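Local coordinates for ABC transporter sugar binding protein (Xanthomonas axonopodis pv. citri, PDB 3UOR) that probably binds maltose or a related sugar in the periplasm and delivers it to an ABC importer, as periplasmic maltose-binding proteins of the MalE kind do, at residues A[187-192]-A[237-242]; A[249-254]-A[269-274]. One frame throughout, in Å; residues are numbered along the deposited sequence.

Contact 1 (A[187-192]-A[237-242]); sequences ILMPLN and GWAPKV
I187 opens the pairing through its backbone: its N donates to W238 O at 3.1 Å with an N-H...O angle of 162°, the donor standing above the carbonyl plane. Its own carbonyl O lies 3.2 Å from A239 CA in a CA-H...O contact and also meets P240 CD. The CG2 methyl, set between backbone N and carbonyl carbon while CG1 runs anti to N (chi1 -174°), rests on A239 CB at 3.7 Å; the rest of the side chain leads off to M169 and M173 of helix 166-180. L188 starts away from the loop, yet its CD1 branch turns back and touches both P240 CG and V242 CG2, each at 4.0 Å, crossing either side chain at about a right angle. Strand 187-188 runs parallel to strand 259-264 in the large mixed sheet, and loop 237-242, which begins at G237, the Schellman end of helix 221-235, is fastened to the 187-192 chain at two points, I187 and L191, without forming a regular strand. The second point comes after M189, whose bent chain lays its CE methyl against A239 CB and whose O accepts from Y234 OH. P190 CA approaches V242 O at 3.5 Å in another CA-H...O contact. The nearly straight bond L191 N to V242 O, 2.8 Å and 175°, uses the same carbonyl oxygen. L191 points at the loop, and its CD1 packs on the backbone of K241, 3.8 Å from its C; K241, centre of an inverse gamma turn, sends its NZ to Q235 OE1.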
ATOM      1  N   ILE A 187      -6.646  -4.968 -19.386  1.00 36.13           N
ATOM      2  CA  ILE A 187      -6.059  -4.848 -18.050  1.00 34.46           C
ATOM      3  C   ILE A 187      -6.379  -6.052 -17.171  1.00 37.37           C
ATOM      4  O   ILE A 187      -7.478  -6.613 -17.243  1.00 41.12           O
ATOM      5  CB  ILE A 187      -6.570  -3.577 -17.336  1.00 33.74           C
ATOM      6  CG1 ILE A 187      -5.850  -3.356 -16.003  1.00 29.52           C
ATOM      7  CG2 ILE A 187      -8.069  -3.671 -17.097  1.00 34.84           C
ATOM      8  CD1 ILE A 187      -6.171  -1.983 -15.390  1.00 25.98           C
ATOM      9  N   LEU A 188      -5.414  -6.436 -16.342  1.00 35.24           N
ATOM     10  CA  LEU A 188      -5.598  -7.492 -15.359  1.00 36.32           C
ATOM     11  C   LEU A 188      -5.719  -6.929 -13.937  1.00 44.00           C
ATOM     12  O   LEU A 188      -4.807  -6.262 -13.441  1.00 42.70           O
ATOM     13  CB  LEU A 188      -4.430  -8.484 -15.412  1.00 37.10           C
ATOM     14  CG  LEU A 188      -4.452  -9.500 -14.268  1.00 37.21           C
ATOM     15  CD1 LEU A 188      -5.653 -10.416 -14.415  1.00 41.64           C
ATOM     16  CD2 LEU A 188      -3.161 -10.309 -14.213  1.00 36.35           C
ATOM     17  N   MET A 189      -6.858  -7.201 -13.306  1.00 35.91           N
ATOM     18  CA  MET A 189      -7.135  -6.846 -11.923  1.00 31.96           C
ATOM     19  C   MET A 189      -7.810  -8.063 -11.291  1.00 44.21           C
ATOM     20  O   MET A 189      -9.030  -8.217 -11.390  1.00 41.78           O
ATOM     21  CB  MET A 189      -8.118  -5.670 -11.845  1.00 29.36           C
ATOM     22  CG  MET A 189      -7.672  -4.385 -12.531  1.00 31.54           C
ATOM     23  SD  MET A 189      -8.793  -2.998 -12.215  1.00 34.55           S
ATOM     24  CE  MET A 189     -10.286  -3.579 -13.082  1.00 32.07           C
ATOM     25  N   PRO A 190      -7.026  -8.939 -10.651  1.00 45.46           N
ATOM     26  CA  PRO A 190      -7.592 -10.179 -10.096  1.00 41.08           C
ATOM     27  C   PRO A 190      -8.706  -9.902  -9.095  1.00 37.41           C
ATOM     28  O   PRO A 190      -8.520  -9.099  -8.195  1.00 39.82           O
ATOM     29  CB  PRO A 190      -6.399 -10.838  -9.404  1.00 38.80           C
ATOM     30  CG  PRO A 190      -5.192 -10.233 -10.056  1.00 44.79           C
ATOM     31  CD  PRO A 190      -5.582  -8.817 -10.397  1.00 39.29           C
ATOM     32  N   LEU A 191      -9.844 -10.575  -9.257  1.00 37.76           N
ATOM     33  CA  LEU A 191     -11.043 -10.326  -8.457  1.00 39.95           C
ATOM     34  C   LEU A 191     -10.911 -10.688  -6.971  1.00 44.72           C
ATOM     35  O   LEU A 191     -11.737 -10.278  -6.156  1.00 41.85           O
ATOM     36  CB  LEU A 191     -12.225 -11.080  -9.070  1.00 42.93           C
ATOM     37  CG  LEU A 191     -12.787 -10.454 -10.348  1.00 38.43           C
ATOM     38  CD1 LEU A 191     -13.753 -11.396 -11.055  1.00 40.38           C
ATOM     39  CD2 LEU A 191     -13.465  -9.128 -10.026  1.00 31.06           C
ATOM     40  N   ASN A 192      -9.878 -11.453  -6.626  1.00 37.75           N
ATOM     41  CA  ASN A 192      -9.626 -11.832  -5.237  1.00 46.11           C
ATOM     42  C   ASN A 192      -8.843 -10.767  -4.463  1.00 45.96           C
ATOM     43  O   ASN A 192      -8.648 -10.897  -3.256  1.00 49.61           O
ATOM     44  CB  ASN A 192      -8.846 -13.150  -5.180  1.00 40.51           C
ATOM     45  CG  ASN A 192      -7.520 -13.059  -5.909  1.00 54.99           C
ATOM     46  OD1 ASN A 192      -7.483 -12.965  -7.137  1.00 60.35           O
ATOM     47  ND2 ASN A 192      -6.422 -13.064  -5.157  1.00 51.33           N
ATOM     48  N   GLY A 237     -15.520  -6.190 -20.978  1.00 43.93           N
ATOM     49  CA  GLY A 237     -14.550  -7.151 -21.463  1.00 40.08           C
ATOM     50  C   GLY A 237     -13.147  -6.562 -21.506  1.00 44.29           C
ATOM     51  O   GLY A 237     -12.268  -7.106 -22.184  1.00 43.27           O
ATOM     52  N   TRP A 238     -12.926  -5.454 -20.794  1.00 37.46           N
ATOM     53  CA  TRP A 238     -11.590  -4.834 -20.764  1.00 39.41           C
ATOM     54  C   TRP A 238     -10.694  -5.612 -19.806  1.00 43.09           C
ATOM     55  O   TRP A 238      -9.510  -5.833 -20.086  1.00 47.39           O
ATOM     56  CB  TRP A 238     -11.647  -3.354 -20.369  1.00 34.05           C
ATOM     57  CG  TRP A 238     -12.453  -2.524 -21.310  1.00 35.15           C
ATOM     58  CD1 TRP A 238     -12.684  -2.777 -22.621  1.00 36.38           C
ATOM     59  CD2 TRP A 238     -13.131  -1.299 -21.008  1.00 38.43           C
ATOM     60  NE1 TRP A 238     -13.462  -1.785 -23.166  1.00 41.50           N
ATOM     61  CE2 TRP A 238     -13.753  -0.865 -22.194  1.00 44.08           C
ATOM     62  CE3 TRP A 238     -13.259  -0.518 -19.855  1.00 36.42           C
ATOM     63  CZ2 TRP A 238     -14.513   0.309 -22.256  1.00 42.29           C
ATOM     64  CZ3 TRP A 238     -14.019   0.644 -19.913  1.00 36.45           C
ATOM     65  CH2 TRP A 238     -14.637   1.044 -21.105  1.00 39.60           C
ATOM     66  N   ALA A 239     -11.286  -6.043 -18.693  1.00 39.76           N
ATOM     67  CA  ALA A 239     -10.608  -6.843 -17.691  1.00 32.66           C
ATOM     68  C   ALA A 239     -11.251  -8.221 -17.591  1.00 42.38           C
ATOM     69  O   ALA A 239     -12.460  -8.314 -17.438  1.00 43.97           O
ATOM     70  CB  ALA A 239     -10.709  -6.169 -16.360  1.00 26.76           C
ATOM     71  N   PRO A 240     -10.435  -9.288 -17.618  1.00 40.65           N
ATOM     72  CA  PRO A 240     -10.956 -10.658 -17.499  1.00 39.10           C
ATOM     73  C   PRO A 240     -11.543 -10.908 -16.120  1.00 42.93           C
ATOM     74  O   PRO A 240     -11.068 -10.355 -15.116  1.00 41.04           O
ATOM     75  CB  PRO A 240      -9.709 -11.530 -17.692  1.00 42.62           C
ATOM     76  CG  PRO A 240      -8.556 -10.641 -17.224  1.00 36.39           C
ATOM     77  CD  PRO A 240      -8.958  -9.255 -17.685  1.00 34.96           C
ATOM     78  N   LYS A 241     -12.565 -11.752 -16.070  1.00 41.64           N
ATOM     79  CA  LYS A 241     -13.214 -12.087 -14.813  1.00 46.28           C
ATOM     80  C   LYS A 241     -12.509 -13.266 -14.154  1.00 43.44           C
ATOM     81  O   LYS A 241     -13.018 -14.386 -14.161  1.00 49.74           O
ATOM     82  CB  LYS A 241     -14.701 -12.391 -15.054  1.00 46.02           C
ATOM     83  CG  LYS A 241     -15.495 -11.164 -15.479  1.00 44.04           C
ATOM     84  CD  LYS A 241     -16.956 -11.494 -15.690  1.00 42.65           C
ATOM     85  CE  LYS A 241     -17.717 -10.254 -16.122  1.00 43.67           C
ATOM     86  NZ  LYS A 241     -19.159 -10.526 -16.438  1.00 46.03           N
ATOM     87  N   VAL A 242     -11.334 -13.012 -13.591  1.00 39.64           N
ATOM     88  CA  VAL A 242     -10.531 -14.081 -13.007  1.00 40.13           C
ATOM     89  C   VAL A 242      -9.971 -13.707 -11.649  1.00 47.13           C
ATOM     90  O   VAL A 242      -9.835 -12.516 -11.338  1.00 54.83           O
ATOM     91  CB  VAL A 242      -9.356 -14.466 -13.919  1.00 40.46           C
ATOM     92  CG1 VAL A 242      -9.865 -15.112 -15.206  1.00 44.07           C
ATOM     93  CG2 VAL A 242      -8.532 -13.251 -14.251  1.00 39.55           C
TER

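Contact 2 (A[249-254]-A[269-274]); sequences NVWYEF and VREFKL
F272 puts its ring between W251 and F254, and all three form an aromatic cluster where the two helices meet. W251 presents CD1 edge-on to the F272 face, 3.4 Å above the plane and over the ring centre; the planes stand at 87° in a T-shaped pair with centroids 4.6 Å apart. F272 in turn offers its own edge to the face of F254, CE1 approaching F254 CD2 to 3.3 Å, with the rings more tilted at 55°. E271 lies over the rim of one indole face: its CB makes a CH-pi contact 3.7 Å from the centroid of the five-membered ring of W251, and CG passes beside CZ2. The chain then bends at chi2, and OE1 forms a salt bridge with R275, which also makes a cation-pi contact with W251. The axes of the short helical segments 250-254 and 269-274 cross at -57° and come no nearer than 9.8 Å, a gap these side chains bridge. In the chain the two helices flank strand 259-264, a helix-strand-helix unit of the mixed sheet. On the opposite indole face lies V250 CG2. One step further out, N249 N-caps helix 250-256: its OD1 accepts from Y252 N at 2.9 Å and weakly from W251 N, holding the turn that carries the indole. F148 and W284 add rings against F272, while Y262 touches both V250 and F272.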
ATOM      1  N   ASN A 249       0.705 -17.122 -14.864  1.00 71.28           N
ATOM      2  CA  ASN A 249       1.858 -16.381 -14.378  1.00 70.20           C
ATOM      3  C   ASN A 249       1.748 -14.913 -14.808  1.00 59.45           C
ATOM      4  O   ASN A 249       1.790 -14.621 -16.005  1.00 52.96           O
ATOM      5  CB  ASN A 249       3.120 -17.021 -14.942  1.00 78.62           C
ATOM      6  CG  ASN A 249       4.372 -16.326 -14.494  1.00 87.17           C
ATOM      7  OD1 ASN A 249       4.622 -15.175 -14.854  1.00 85.95           O
ATOM      8  ND2 ASN A 249       5.180 -17.022 -13.706  1.00 96.37           N
ATOM      9  N   VAL A 250       1.595 -13.992 -13.850  1.00 48.58           N
ATOM     10  CA  VAL A 250       1.256 -12.612 -14.208  1.00 48.69           C
ATOM     11  C   VAL A 250       2.312 -11.975 -15.090  1.00 53.21           C
ATOM     12  O   VAL A 250       1.989 -11.180 -15.961  1.00 55.37           O
ATOM     13  CB  VAL A 250       0.963 -11.713 -12.989  1.00 50.85           C
ATOM     14  CG1 VAL A 250      -0.240 -12.250 -12.211  1.00 47.94           C
ATOM     15  CG2 VAL A 250       2.196 -11.594 -12.088  1.00 52.55           C
ATOM     16  N   TRP A 251       3.571 -12.345 -14.894  1.00 48.61           N
ATOM     17  CA  TRP A 251       4.636 -11.734 -15.686  1.00 44.42           C
ATOM     18  C   TRP A 251       4.670 -12.258 -17.118  1.00 52.84           C
ATOM     19  O   TRP A 251       4.774 -11.482 -18.075  1.00 50.92           O
ATOM     20  CB  TRP A 251       5.987 -11.871 -14.977  1.00 45.90           C
ATOM     21  CG  TRP A 251       5.886 -11.415 -13.558  1.00 50.57           C
ATOM     22  CD1 TRP A 251       5.682 -10.134 -13.122  1.00 50.96           C
ATOM     23  CD2 TRP A 251       5.936 -12.234 -12.383  1.00 54.35           C
ATOM     24  NE1 TRP A 251       5.611 -10.109 -11.750  1.00 48.78           N
ATOM     25  CE2 TRP A 251       5.766 -11.381 -11.272  1.00 45.80           C
ATOM     26  CE3 TRP A 251       6.118 -13.606 -12.163  1.00 61.16           C
ATOM     27  CZ2 TRP A 251       5.785 -11.848  -9.962  1.00 51.78           C
ATOM     28  CZ3 TRP A 251       6.124 -14.070 -10.866  1.00 63.51           C
ATOM     29  CH2 TRP A 251       5.957 -13.191  -9.777  1.00 60.93           C
ATOM     30  N   TYR A 252       4.555 -13.569 -17.283  1.00 59.51           N
ATOM     31  CA  TYR A 252       4.566 -14.132 -18.627  1.00 60.14           C
ATOM     32  C   TYR A 252       3.325 -13.775 -19.433  1.00 51.31           C
ATOM     33  O   TYR A 252       3.435 -13.418 -20.600  1.00 53.64           O
ATOM     34  CB  TYR A 252       4.824 -15.632 -18.591  1.00 82.74           C
ATOM     35  CG  TYR A 252       6.231 -15.915 -18.124  1.00110.05           C
ATOM     36  CD1 TYR A 252       7.321 -15.296 -18.744  1.00116.29           C
ATOM     37  CD2 TYR A 252       6.480 -16.771 -17.054  1.00119.71           C
ATOM     38  CE1 TYR A 252       8.614 -15.536 -18.325  1.00119.18           C
ATOM     39  CE2 TYR A 252       7.777 -17.016 -16.626  1.00123.59           C
ATOM     40  CZ  TYR A 252       8.835 -16.394 -17.268  1.00126.09           C
ATOM     41  OH  TYR A 252      10.123 -16.630 -16.856  1.00133.89           O
ATOM     42  N   GLU A 253       2.152 -13.830 -18.809  1.00 45.94           N
ATOM     43  CA  GLU A 253       0.931 -13.400 -19.488  1.00 51.01           C
ATOM     44  C   GLU A 253       1.049 -11.957 -19.987  1.00 49.21           C
ATOM     45  O   GLU A 253       0.617 -11.629 -21.100  1.00 47.49           O
ATOM     46  CB  GLU A 253      -0.284 -13.560 -18.574  1.00 47.60           C
ATOM     47  CG  GLU A 253      -0.598 -15.004 -18.205  1.00 58.08           C
ATOM     48  CD  GLU A 253      -1.100 -15.836 -19.384  1.00 74.75           C
ATOM     49  OE1 GLU A 253      -1.799 -16.839 -19.129  1.00 87.90           O
ATOM     50  OE2 GLU A 253      -0.811 -15.491 -20.556  1.00 69.78           O
ATOM     51  N   PHE A 254       1.650 -11.105 -19.162  1.00 46.70           N
ATOM     52  CA  PHE A 254       1.871  -9.704 -19.509  1.00 41.62           C
ATOM     53  C   PHE A 254       2.753  -9.607 -20.750  1.00 46.34           C
ATOM     54  O   PHE A 254       2.388  -8.948 -21.731  1.00 42.34           O
ATOM     55  CB  PHE A 254       2.502  -8.989 -18.313  1.00 37.89           C
ATOM     56  CG  PHE A 254       2.889  -7.550 -18.560  1.00 42.67           C
ATOM     57  CD1 PHE A 254       1.990  -6.523 -18.339  1.00 41.89           C
ATOM     58  CD2 PHE A 254       4.189  -7.220 -18.927  1.00 46.40           C
ATOM     59  CE1 PHE A 254       2.374  -5.188 -18.515  1.00 39.65           C
ATOM     60  CE2 PHE A 254       4.576  -5.891 -19.114  1.00 37.24           C
ATOM     61  CZ  PHE A 254       3.674  -4.878 -18.905  1.00 35.32           C
ATOM     62  N   VAL A 269       8.425  -4.541 -10.188  1.00 42.44           N
ATOM     63  CA  VAL A 269       9.381  -3.932 -11.108  1.00 40.84           C
ATOM     64  C   VAL A 269      10.515  -4.926 -11.346  1.00 40.89           C
ATOM     65  O   VAL A 269      10.828  -5.259 -12.491  1.00 43.27           O
ATOM     66  CB  VAL A 269       9.901  -2.572 -10.611  1.00 41.61           C
ATOM     67  CG1 VAL A 269      11.070  -2.071 -11.493  1.00 39.22           C
ATOM     68  CG2 VAL A 269       8.777  -1.555 -10.616  1.00 39.22           C
ATOM     69  N   ARG A 270      11.092  -5.438 -10.260  1.00 34.62           N
ATOM     70  CA  ARG A 270      12.177  -6.410 -10.369  1.00 49.19           C
ATOM     71  C   ARG A 270      11.744  -7.678 -11.086  1.00 54.63           C
ATOM     72  O   ARG A 270      12.448  -8.170 -11.971  1.00 61.09           O
ATOM     73  CB  ARG A 270      12.755  -6.761  -8.996  1.00 52.72           C
ATOM     74  CG  ARG A 270      14.080  -7.518  -9.090  1.00 78.53           C
ATOM     75  CD  ARG A 270      14.742  -7.719  -7.722  1.00100.64           C
ATOM     76  NE  ARG A 270      14.868  -6.491  -6.921  1.00111.16           N
ATOM     77  CZ  ARG A 270      15.334  -5.322  -7.368  1.00112.08           C
ATOM     78  NH1 ARG A 270      15.720  -5.177  -8.636  1.00117.83           N
ATOM     79  NH2 ARG A 270      15.410  -4.287  -6.537  1.00 99.39           N
ATOM     80  N   GLU A 271      10.581  -8.200 -10.711  1.00 54.63           N
ATOM     81  CA  GLU A 271      10.081  -9.440 -11.295  1.00 44.56           C
ATOM     82  C   GLU A 271       9.894  -9.350 -12.794  1.00 49.25           C
ATOM     83  O   GLU A 271      10.212 -10.299 -13.509  1.00 51.23           O
ATOM     84  CB  GLU A 271       8.789  -9.859 -10.612  1.00 44.27           C
ATOM     85  CG  GLU A 271       8.977 -10.058  -9.123  1.00 45.54           C
ATOM     86  CD  GLU A 271      10.125 -11.000  -8.825  1.00 64.94           C
ATOM     87  OE1 GLU A 271      10.267 -12.014  -9.539  1.00 67.58           O
ATOM     88  OE2 GLU A 271      10.896 -10.726  -7.885  1.00 80.89           O
ATOM     89  N   PHE A 272       9.380  -8.221 -13.278  1.00 46.37           N
ATOM     90  CA  PHE A 272       9.217  -8.050 -14.719  1.00 43.89           C
ATOM     91  C   PHE A 272      10.587  -7.924 -15.381  1.00 56.09           C
ATOM     92  O   PHE A 272      10.806  -8.445 -16.474  1.00 50.40           O
ATOM     93  CB  PHE A 272       8.395  -6.801 -15.056  1.00 42.30           C
ATOM     94  CG  PHE A 272       6.903  -6.985 -14.944  1.00 44.56           C
ATOM     95  CD1 PHE A 272       6.216  -7.780 -15.841  1.00 50.82           C
ATOM     96  CD2 PHE A 272       6.187  -6.332 -13.968  1.00 50.99           C
ATOM     97  CE1 PHE A 272       4.842  -7.925 -15.751  1.00 51.79           C
ATOM     98  CE2 PHE A 272       4.811  -6.484 -13.871  1.00 53.05           C
ATOM     99  CZ  PHE A 272       4.144  -7.271 -14.759  1.00 49.52           C
ATOM    100  N   LYS A 273      11.499  -7.204 -14.732  1.00 54.63           N
ATOM    101  CA  LYS A 273      12.844  -7.055 -15.266  1.00 57.48           C
ATOM    102  C   LYS A 273      13.451  -8.424 -15.528  1.00 62.21           C
ATOM    103  O   LYS A 273      14.025  -8.662 -16.592  1.00 61.96           O
ATOM    104  CB  LYS A 273      13.737  -6.279 -14.305  1.00 59.64           C
ATOM    105  CG  LYS A 273      13.636  -4.766 -14.400  1.00 61.17           C
ATOM    106  CD  LYS A 273      14.542  -4.126 -13.350  1.00 65.38           C
ATOM    107  CE  LYS A 273      14.477  -2.603 -13.339  1.00 68.16           C
ATOM    108  NZ  LYS A 273      14.975  -2.044 -12.026  1.00 71.77           N
ATOM    109  N   LEU A 274      13.307  -9.328 -14.562  1.00 57.02           N
ATOM    110  CA  LEU A 274      13.903 -10.654 -14.667  1.00 56.07           C
ATOM    111  C   LEU A 274      13.335 -11.499 -15.807  1.00 63.40           C
ATOM    112  O   LEU A 274      14.031 -12.342 -16.371  1.00 69.34           O
ATOM    113  CB  LEU A 274      13.736 -11.418 -13.360  1.00 55.56           C
ATOM    114  CG  LEU A 274      14.505 -10.926 -12.138  1.00 56.52           C
ATOM    115  CD1 LEU A 274      14.292 -11.906 -11.009  1.00 56.60           C
ATOM    116  CD2 LEU A 274      15.988 -10.788 -12.459  1.00 67.16           C
TER

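Overall arrangement
Contact 1 closes at residue 242 before contact 2 opens at 249, so the two follow one another in series, their centres about 17 Å apart. Strand 259-264 joins them: it pairs in parallel with strand 187-188 of contact 1, and in the chain it lies between helices 250-256 and 267-275 of contact 2. The contacts also touch directly, L188 CD2 packing on V250 CG1 at 4.0 Å. Y262 of the shared strand meets side chains of both. Together they tie helices and a loop to one part of the mixed sheet, within a solute-binding protein fold whose relatives generally hold sugar between two lobes.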